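Local coordinates for myosin-I heavy chain (Dictyostelium discoideum, PDB 5EJR), which is an actin-based motor with ATPase activity that works in early phagocytosis and adhesion, represented here by the second MyTH4-FERM unit of its tail, at residues Y132-S135 with I136-P140. Sequence-based numbering, arbitrary orientation.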
# COMPACT_ATOMS: atom_id res chain seq x y z
N TYR A 132 12.19 -3.10 -17.81
CA TYR A 132 12.59 -3.16 -16.40
C TYR A 132 11.37 -3.46 -15.51
O TYR A 132 11.44 -4.35 -14.65
CB TYR A 132 13.25 -1.84 -15.96
CG TYR A 132 13.33 -1.71 -14.46
CD1 TYR A 132 14.31 -2.40 -13.74
CD2 TYR A 132 12.41 -0.96 -13.74
CE1 TYR A 132 14.37 -2.32 -12.35
CE2 TYR A 132 12.45 -0.88 -12.35
CZ TYR A 132 13.45 -1.56 -11.66
OH TYR A 132 13.53 -1.47 -10.29
N PHE A 133 10.28 -2.69 -15.69
CA PHE A 133 9.04 -2.80 -14.92
C PHE A 133 8.29 -4.10 -15.19
O PHE A 133 7.60 -4.60 -14.30
CB PHE A 133 8.15 -1.56 -15.10
CG PHE A 133 8.67 -0.31 -14.41
CD1 PHE A 133 8.92 -0.30 -13.04
CD2 PHE A 133 8.88 0.86 -15.13
CE1 PHE A 133 9.41 0.85 -12.41
CE2 PHE A 133 9.37 2.01 -14.49
CZ PHE A 133 9.63 2.00 -13.14
N LEU A 134 8.51 -4.72 -16.37
CA LEU A 134 7.93 -6.04 -16.63
C LEU A 134 8.78 -7.05 -15.88
O LEU A 134 8.23 -7.93 -15.21
CB LEU A 134 7.96 -6.41 -18.14
CG LEU A 134 7.14 -5.59 -19.12
CD1 LEU A 134 7.53 -5.93 -20.55
CD2 LEU A 134 5.65 -5.80 -18.93
N SER A 135 10.12 -6.94 -15.99
CA SER A 135 11.06 -7.88 -15.37
C SER A 135 10.98 -7.94 -13.83
O SER A 135 11.31 -8.97 -13.26
CB SER A 135 12.50 -7.62 -15.82
OG SER A 135 13.00 -6.42 -15.25
N ILE A 136 10.53 -6.85 -13.18
CA ILE A 136 10.36 -6.87 -11.72
C ILE A 136 9.06 -7.60 -11.31
O ILE A 136 8.99 -8.14 -10.20
CB ILE A 136 10.50 -5.47 -11.04
CG1 ILE A 136 9.57 -4.43 -11.65
CG2 ILE A 136 11.97 -5.00 -11.04
CD1 ILE A 136 9.33 -3.17 -10.80
N THR A 137 8.07 -7.69 -12.24
CA THR A 137 6.75 -8.29 -12.00
C THR A 137 6.66 -9.79 -12.36
O THR A 137 6.40 -10.62 -11.49
CB THR A 137 5.67 -7.48 -12.71
OG1 THR A 137 6.02 -6.10 -12.60
CG2 THR A 137 4.28 -7.68 -12.09
N PHE A 138 6.82 -10.13 -13.64
CA PHE A 138 6.69 -11.51 -14.11
C PHE A 138 7.79 -11.86 -15.09
O PHE A 138 8.36 -11.00 -15.75
CB PHE A 138 5.28 -11.77 -14.71
CG PHE A 138 4.81 -10.71 -15.68
CD1 PHE A 138 5.27 -10.68 -16.99
CD2 PHE A 138 3.96 -9.70 -15.26
CE1 PHE A 138 4.88 -9.67 -17.87
CE2 PHE A 138 3.56 -8.69 -16.14
CZ PHE A 138 4.03 -8.68 -17.44
N SER A 139 8.09 -13.14 -15.15
CA SER A 139 9.11 -13.68 -16.01
C SER A 139 8.54 -13.90 -17.42
O SER A 139 7.36 -14.25 -17.54
CB SER A 139 9.55 -15.02 -15.44
OG SER A 139 10.45 -15.73 -16.28
N PRO A 140 9.36 -13.80 -18.50
CA PRO A 140 8.86 -14.28 -19.80
C PRO A 140 8.88 -15.82 -19.71
O PRO A 140 9.42 -16.36 -18.72
CB PRO A 140 9.91 -13.77 -20.80
CG PRO A 140 11.16 -13.61 -20.01
CD PRO A 140 10.80 -13.45 -18.56
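Ile-136 reaches back along helix 121-137 to Tyr-132 and Phe-133. Its CB lies against the backbone of the preceding turn, close to Ser-135 C and Tyr-132 O, and there the two branches part. The methyl CG2 sits over one face of the Tyr-132 ring as a CH-pi contact, 4.2 Å from the centroid and nearest the phenol end. CG1, placed between the backbone N and the carbonyl carbon (chi1 54°), runs between the carbonyl oxygens of Tyr-132 and Phe-133, and from there CD1 extends to the edge of the Phe-133 ring, 3.7 Å from CD1 of Phe-133. One branched residue therefore serves two aromatic neighbours, one by face and one by edge.

The carbonyls of Tyr-132, Phe-133 and Leu-134 are each engaged. Tyr-132 O accepts both Ile-136 N and the hydroxyl OG of Ser-135, the latter at 2.7 Å. At Phe-133 O the acceptor meets the side chain of Thr-137, whose OG1 comes in at 2.8 Å, almost head-on to the carbonyl. Leu-134 O takes two amides: Phe-138 N straight on and Thr-137 N from above the carbonyl plane, both at 3.0 Å. Phe-138, already extended, turns its ring back so that CZ lies 3.6 Å from CD2 of Leu-134.

This buried turn belongs to the MyTH4 domain. Phe-133 and Thr-137 pack on helix 86-99, Leu-134 and Phe-138 on helix 104-113, and Ser-135 and Ile-136 on helix 164-178. Phe-200 of helix 194-205 stacks on Tyr-132, while Tyr-229, beyond strand 221-225, hydrogen-bonds Ile-136 O and ties the turn to the FERM region.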